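PDB 3TOS: CalS11 from Micromonospora echinospora, which probably transfers a methyl group from S-adenosylmethionine to an oxygen of its substrate, as an O-methyltransferase of calicheamicin biosynthesis. Local coordinates for residues V13-S16 with P17-E21; M53-L56 with L57-A61; P137-L140 with K141-L144. All coordinates share one frame; numbering follows the deposited sequence.

Interaction 1 (V13-S16 with P17-E21); sequences VHDS and PEETE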
loop_
_atom_site.group_PDB
_atom_site.type_symbol
_atom_site.label_atom_id
_atom_site.label_comp_id
_atom_site.label_asym_id
_atom_site.label_seq_id
_atom_site.Cartn_x
_atom_site.Cartn_y
_atom_site.Cartn_z
ATOM N N VAL B 13 36.147 9.282 16.707
ATOM C CA VAL B 13 36.243 8.244 15.699
ATOM C C VAL B 13 37.667 8.188 15.127
ATOM O O VAL B 13 38.279 9.235 14.824
ATOM C CB VAL B 13 35.225 8.498 14.575
ATOM C CG1 VAL B 13 35.345 7.367 13.488
ATOM C CG2 VAL B 13 33.781 8.599 15.150
ATOM N N HIS B 14 38.229 6.982 15.040
ATOM C CA HIS B 14 39.557 6.780 14.462
ATOM C C HIS B 14 39.646 5.375 13.951
ATOM O O HIS B 14 38.823 4.519 14.326
ATOM C CB HIS B 14 40.675 7.078 15.487
ATOM C CG HIS B 14 40.638 6.200 16.713
ATOM N ND1 HIS B 14 39.753 6.383 17.760
ATOM C CD2 HIS B 14 41.408 5.153 17.064
ATOM C CE1 HIS B 14 39.996 5.495 18.712
ATOM N NE2 HIS B 14 41.007 4.744 18.322
ATOM N N ASP B 15 40.583 5.157 13.027
ATOM C CA ASP B 15 40.741 3.853 12.385
ATOM C C ASP B 15 41.229 2.801 13.399
ATOM O O ASP B 15 42.157 3.067 14.195
ATOM C CB ASP B 15 41.727 3.969 11.240
ATOM C CG ASP B 15 41.178 4.742 10.055
ATOM O OD1 ASP B 15 39.960 5.033 9.991
ATOM O OD2 ASP B 15 42.012 4.983 9.141
ATOM N N SER B 16 40.632 1.618 13.344
ATOM C CA SER B 16 41.162 0.497 14.067
ATOM C C SER B 16 42.497 0.074 13.396
ATOM O O SER B 16 42.745 0.399 12.260
ATOM C CB SER B 16 40.201 -0.668 14.044
ATOM O OG SER B 16 40.066 -1.156 12.716
ATOM N N PRO B 17 43.339 -0.706 14.094
ATOM C CA PRO B 17 44.536 -1.237 13.438
ATOM C C PRO B 17 44.193 -2.060 12.201
ATOM O O PRO B 17 44.926 -2.040 11.181
ATOM C CB PRO B 17 45.161 -2.092 14.561
ATOM C CG PRO B 17 44.684 -1.411 15.807
ATOM C CD PRO B 17 43.271 -1.095 15.520
ATOM N N GLU B 18 43.036 -2.747 12.258
ATOM C CA GLU B 18 42.630 -3.574 11.087
ATOM C C GLU B 18 42.210 -2.703 9.951
ATOM O O GLU B 18 42.476 -3.071 8.792
ATOM C CB GLU B 18 41.500 -4.577 11.472
ATOM C CG GLU B 18 41.917 -5.584 12.498
ATOM C CD GLU B 18 41.884 -5.059 13.957
ATOM O OE1 GLU B 18 41.436 -3.906 14.236
ATOM O OE2 GLU B 18 42.296 -5.852 14.838
ATOM N N GLU B 19 41.496 -1.608 10.219
ATOM C CA GLU B 19 41.093 -0.695 9.097
ATOM C C GLU B 19 42.340 -0.096 8.465
ATOM O O GLU B 19 42.472 0.041 7.244
ATOM C CB GLU B 19 40.145 0.366 9.660
ATOM C CG GLU B 19 39.928 1.621 8.758
ATOM C CD GLU B 19 39.077 1.411 7.504
ATOM O OE1 GLU B 19 38.509 0.307 7.334
ATOM O OE2 GLU B 19 38.974 2.389 6.708
ATOM N N THR B 20 43.308 0.246 9.310
ATOM C CA THR B 20 44.559 0.809 8.820
ATOM C C THR B 20 45.269 -0.239 7.950
ATOM O O THR B 20 45.795 0.065 6.878
ATOM C CB THR B 20 45.453 1.213 10.012
ATOM O OG1 THR B 20 44.867 2.338 10.695
ATOM C CG2 THR B 20 46.852 1.643 9.524
ATOM N N GLU B 21 45.306 -1.493 8.425
ATOM C CA GLU B 21 45.934 -2.606 7.658
ATOM C C GLU B 21 45.289 -2.856 6.332
ATOM O O GLU B 21 45.984 -2.962 5.290
ATOM C CB GLU B 21 45.866 -3.883 8.506
ATOM C CG GLU B 21 46.565 -5.109 7.923
ATOM C CD GLU B 21 48.131 -4.917 7.788
ATOM O OE1 GLU B 21 48.743 -4.028 8.462
ATOM O OE2 GLU B 21 48.761 -5.678 7.026
HETATM O O HOH W 1 44.701 4.740 9.487
HETATM O O HOH W 2 38.797 4.920 7.393
#
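Two carboxylates, those of Asp15 and Glu19, meet at an angle just ahead of and within the first turn of helix 17-31, their planes turned 70° apart. Over one face of the Asp15 carboxylate lies the CG methylene of Glu19, 3.6 Å from Asp15 CG, so the groups meet carbon on carboxylate and the oxygens stay apart, with Asp15 OD1 4.3 Å from Glu19 OE2. One water donates to both of these oxygens and probably eases the repulsion between them. Asp15 OD2 takes a proton from a second water, 2.7 Å away, which also bonds Thr20 OG1; Asp15 is thus tied by solvent to two residues of the turn. The heart of the contact is Ser16, the N-cap. Its OG is tucked between its own backbone N and carbonyl carbon (chi1 66°), which turns it back over the helix start to accept from Glu19 N at 2.9 Å. From the same residue, Ser16 O receives Thr20 N at 3.0 Å, the first full helical bond, with Thr20 OG1 close by but only weakly bonded at best. Glu18, bent at its second torsion, curls OE1 back to 3.4 Å from Ser16 OG, another weak approach. Without this hydroxyl, as with an alanine here, Glu19 N would probably lose its capping acceptor and the first turn would be likely to fray. Glu19 OE2 forms a salt bridge to Arg49, just before helix 50-65, and His14 meets His155 of the second subunit ring edge to ring face. The start of helix 17-31 also rests against the third subunit, where Glu18 and Glu21 pack on Cys149, the residue directly after that subunit's helix 136-148.

Interaction 2 (M53-L56 with L57-A61); sequences MTDL and LSMDA. With EDO (1,2-ethanediol), chain R.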
loop_
_atom_site.group_PDB
_atom_site.type_symbol
_atom_site.label_atom_id
_atom_site.label_comp_id
_atom_site.label_asym_id
_atom_site.label_seq_id
_atom_site.Cartn_x
_atom_site.Cartn_y
_atom_site.Cartn_z
HETATM N N MSE B 53 33.227 2.180 0.051
HETATM C CA MSE B 53 32.022 1.694 -0.626
HETATM C C MSE B 53 30.764 2.298 0.012
HETATM O O MSE B 53 29.821 2.683 -0.662
HETATM C CB MSE B 53 31.957 0.147 -0.609
HETATM C CG MSE B 53 30.587 -0.438 -1.129
HETATM SE SE MSE B 53 30.336 -0.096 -3.011
HETATM C CE MSE B 53 31.318 -1.627 -3.656
ATOM N N THR B 54 30.765 2.345 1.339
ATOM C CA THR B 54 29.613 2.855 2.078
ATOM C C THR B 54 29.374 4.339 1.682
ATOM O O THR B 54 28.240 4.770 1.447
ATOM C CB THR B 54 29.848 2.759 3.621
ATOM O OG1 THR B 54 30.018 1.385 3.962
ATOM C CG2 THR B 54 28.612 3.245 4.359
ATOM N N ASP B 55 30.448 5.100 1.589
ATOM C CA ASP B 55 30.349 6.509 1.154
ATOM C C ASP B 55 29.726 6.614 -0.236
ATOM O O ASP B 55 28.829 7.419 -0.434
ATOM C CB ASP B 55 31.746 7.161 1.184
ATOM C CG ASP B 55 31.719 8.573 0.666
ATOM O OD1 ASP B 55 31.325 9.447 1.483
ATOM O OD2 ASP B 55 31.999 8.833 -0.534
ATOM N N LEU B 56 30.158 5.748 -1.140
ATOM C CA LEU B 56 29.646 5.708 -2.497
ATOM C C LEU B 56 28.143 5.406 -2.522
ATOM O O LEU B 56 27.391 6.104 -3.164
ATOM C CB LEU B 56 30.481 4.729 -3.352
ATOM C CG LEU B 56 30.079 4.639 -4.830
ATOM C CD1 LEU B 56 31.282 4.083 -5.578
ATOM C CD2 LEU B 56 28.828 3.766 -5.056
ATOM N N LEU B 57 27.725 4.406 -1.767
ATOM C CA LEU B 57 26.351 4.021 -1.744
ATOM C C LEU B 57 25.518 5.155 -1.114
ATOM O O LEU B 57 24.362 5.371 -1.476
ATOM C CB LEU B 57 26.157 2.715 -0.972
ATOM C CG LEU B 57 26.802 1.480 -1.621
ATOM C CD1 LEU B 57 26.728 0.326 -0.638
ATOM C CD2 LEU B 57 26.088 1.159 -2.942
ATOM N N SER B 58 26.075 5.862 -0.095
ATOM C CA SER B 58 25.330 6.972 0.533
ATOM C C SER B 58 25.166 8.145 -0.448
ATOM O O SER B 58 24.063 8.720 -0.536
ATOM C CB SER B 58 26.042 7.483 1.790
ATOM O OG SER B 58 25.913 6.480 2.791
HETATM N N MSE B 59 26.205 8.471 -1.219
HETATM C CA MSE B 59 26.058 9.521 -2.245
HETATM C C MSE B 59 25.004 9.149 -3.285
HETATM O O MSE B 59 24.225 10.023 -3.729
HETATM C CB MSE B 59 27.391 9.845 -2.912
HETATM C CG MSE B 59 28.465 10.421 -1.971
HETATM SE SE MSE B 59 27.911 11.950 -0.892
HETATM C CE MSE B 59 27.550 11.040 0.798
ATOM N N ASP B 60 24.992 7.873 -3.666
ATOM C CA ASP B 60 23.998 7.383 -4.597
ATOM C C ASP B 60 22.583 7.497 -4.013
ATOM O O ASP B 60 21.646 7.865 -4.731
ATOM C CB ASP B 60 24.297 5.913 -4.993
ATOM C CG ASP B 60 23.234 5.328 -5.850
ATOM O OD1 ASP B 60 23.178 5.721 -7.015
ATOM O OD2 ASP B 60 22.486 4.438 -5.407
ATOM N N ALA B 61 22.428 7.211 -2.716
ATOM C CA ALA B 61 21.114 7.301 -2.074
ATOM C C ALA B 61 20.641 8.766 -2.051
ATOM O O ALA B 61 19.458 9.041 -2.327
ATOM C CB ALA B 61 21.181 6.761 -0.637
HETATM C C1 EDO R . 29.308 9.856 3.823
HETATM O O1 EDO R . 30.290 8.860 3.660
HETATM C C2 EDO R . 29.510 10.374 5.263
HETATM O O2 EDO R . 30.877 10.743 5.536
#
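Met53, a selenomethionine within helix 50-65, comes first: its O accepts from Leu57 N at 2.9 Å, while its side chain crosses that of Leu57 at a slant, CG 4.0 Å from Leu57 CD1 and SE near Leu57 CG. Thr54 O comes next and takes Ser58 N at 2.9 Å. Ser58 OG leans back to 3.2 Å from Thr54 O, though it also has Arg247 as a partner. Asp55 O holds the N of Met59, likewise a selenomethionine. Asp55 swings its carboxylate off the helix, CG lying opposite its own N (chi1 176°), where OD2 passes 4.1 Å from Met59 CG and OD1 bonds His83. Asp55 OD1 also lies 2.5 Å from O1 of a 1,2-ethanediol, probably from the crystallisation liquor, shorter than normal and of doubtful exact length. Met59 CE rests 3.7 Å from C1 of the diol. Leu56 O closes the run by accepting Asp60 N; its side chain packs against Leu56 of the third subunit. These are the successive i to i+4 bonds of an alpha-helix, one flank of which lies in the subunit interface, while Asp55 reaches the edge of the S-adenosyl-L-homocysteine site beside Arg82.

Interaction 3 (P137-L140 with K141-L144); sequences PAYL and KEVL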
loop_
_atom_site.group_PDB
_atom_site.type_symbol
_atom_site.label_atom_id
_atom_site.label_comp_id
_atom_site.label_asym_id
_atom_site.label_seq_id
_atom_site.Cartn_x
_atom_site.Cartn_y
_atom_site.Cartn_z
ATOM N N PRO B 137 43.366 21.967 -8.306
ATOM C CA PRO B 137 42.081 22.171 -8.960
ATOM C C PRO B 137 42.148 21.952 -10.458
ATOM O O PRO B 137 41.177 21.424 -10.984
ATOM C CB PRO B 137 41.701 23.628 -8.588
ATOM C CG PRO B 137 42.436 23.900 -7.236
ATOM C CD PRO B 137 43.764 23.079 -7.412
ATOM N N ALA B 138 43.262 22.314 -11.119
ATOM C CA ALA B 138 43.397 22.013 -12.533
ATOM C C ALA B 138 43.361 20.525 -12.824
ATOM O O ALA B 138 42.774 20.092 -13.822
ATOM C CB ALA B 138 44.655 22.658 -13.104
ATOM N N TYR B 139 44.017 19.742 -11.971
ATOM C CA TYR B 139 43.993 18.285 -12.079
ATOM C C TYR B 139 42.574 17.755 -11.853
ATOM O O TYR B 139 42.078 16.957 -12.639
ATOM C CB TYR B 139 44.996 17.635 -11.099
ATOM C CG TYR B 139 44.825 16.143 -10.996
ATOM C CD1 TYR B 139 45.362 15.298 -11.931
ATOM C CD2 TYR B 139 44.120 15.575 -9.916
ATOM C CE1 TYR B 139 45.192 13.941 -11.828
ATOM C CE2 TYR B 139 43.946 14.216 -9.819
ATOM C CZ TYR B 139 44.511 13.409 -10.764
ATOM O OH TYR B 139 44.416 12.020 -10.587
ATOM N N LEU B 140 41.899 18.201 -10.802
ATOM C CA LEU B 140 40.551 17.734 -10.591
ATOM C C LEU B 140 39.639 18.138 -11.747
ATOM O O LEU B 140 38.740 17.324 -12.133
ATOM C CB LEU B 140 40.037 18.268 -9.240
ATOM C CG LEU B 140 38.606 17.907 -8.829
ATOM C CD1 LEU B 140 38.315 16.406 -8.828
ATOM C CD2 LEU B 140 38.255 18.514 -7.468
ATOM N N LYS B 141 39.835 19.355 -12.308
ATOM C CA LYS B 141 39.041 19.721 -13.484
ATOM C C LYS B 141 39.358 18.783 -14.669
ATOM O O LYS B 141 38.455 18.439 -15.447
ATOM C CB LYS B 141 39.321 21.155 -13.852
ATOM C CG LYS B 141 38.506 21.704 -14.994
ATOM C CD LYS B 141 37.034 21.635 -14.698
ATOM C CE LYS B 141 36.228 22.458 -15.763
ATOM N NZ LYS B 141 34.773 22.232 -15.680
ATOM N N GLU B 142 40.617 18.352 -14.799
ATOM C CA GLU B 142 40.935 17.368 -15.887
ATOM C C GLU B 142 40.164 16.064 -15.671
ATOM O O GLU B 142 39.703 15.438 -16.639
ATOM C CB GLU B 142 42.424 16.986 -15.906
ATOM C CG GLU B 142 43.264 17.973 -16.508
ATOM C CD GLU B 142 44.653 17.405 -16.644
ATOM O OE1 GLU B 142 45.442 17.557 -15.655
ATOM O OE2 GLU B 142 44.901 16.681 -17.656
ATOM N N VAL B 143 40.093 15.625 -14.425
ATOM C CA VAL B 143 39.370 14.396 -14.110
ATOM C C VAL B 143 37.879 14.532 -14.442
ATOM O O VAL B 143 37.279 13.661 -15.136
ATOM C CB VAL B 143 39.541 14.007 -12.610
ATOM C CG1 VAL B 143 38.568 12.879 -12.217
ATOM C CG2 VAL B 143 41.016 13.530 -12.303
ATOM N N LEU B 144 37.276 15.622 -14.020
ATOM C CA LEU B 144 35.828 15.833 -14.278
ATOM C C LEU B 144 35.606 15.968 -15.787
ATOM O O LEU B 144 34.670 15.381 -16.329
ATOM C CB LEU B 144 35.325 17.076 -13.527
ATOM C CG LEU B 144 35.368 16.836 -12.027
ATOM C CD1 LEU B 144 35.143 18.194 -11.280
ATOM C CD2 LEU B 144 34.421 15.698 -11.637
#
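Lys141 N donates to Pro137 O at 2.8 Å, the shortest of four i to i+4 bonds that run through this part of helix 136-148. The helix belongs to the Rossmann-like methyltransferase fold, in the crossover between the neighbouring parallel strands 103-107 and 160-164. The next bond, Glu142 N to Ala138 O, is more bent, at 147°, and is followed by those of Val143 N to Tyr139 O and Leu144 N to Leu140 O. Glu142 stays close to this backbone, its CG 3.5 Å from Ala138 O. On the flank facing the third subunit, Tyr139 and Val143 carry the side-chain contact. Tyr139 has its CG anti to the backbone N (chi1 169°), which throws the ring out from the helix, and Val143 CG2 comes in over one face of it. That methyl stands 4.1 Å from the ring centroid and 23° off the ring normal, a CH-pi contact shifted toward the hydroxyl end. The hydroxyl itself is anchored across the interface, hydrogen-bonded to Leu29 O and Ser33 OG of the third subunit, so the ring is pinned at its far end while Val143 backs it. On the sheet side, Leu140 and Leu144 both reach Leu162 of strand 160-164, outermost within this chain, and also touch helix 82-94; Leu140 packs on Leu46 of the third subunit as well. Lys141 runs out from the same side, bent at its second torsion and then extended, until NZ bonds Ser160 O on that strand. Its root stays over the turn before, with CB 3.4 Å from Pro137 O. Between the two leucines the touch is light: Leu140 CG sits 4.3 Å from Leu144 CD1, and Leu144 CG comes nearer to the backbone, 3.4 Å from Leu140 O.

Interaction 1 caps the start of one helix; interactions 2 and 3 lie within two others. They are met in series along the chain, and none touches another. Interactions 1 and 2 lie on consecutive helices, their nearest atoms about 9 Å apart; interaction 3 is about 13 Å from interaction 2 and about 21 Å from interaction 1, nearest atom to nearest atom. Interaction 2 is closest to the cofactor product, the Asp55 side chain about 5 Å from a bound S-adenosyl-L-homocysteine and about 7 Å from a bound glutamate. The Asp15 side chain of interaction 1 is about 8 Å from a bound glutamate, and Leu140 of interaction 3 about 9 Å from a bound S-adenosyl-L-homocysteine. All three touch the third subunit.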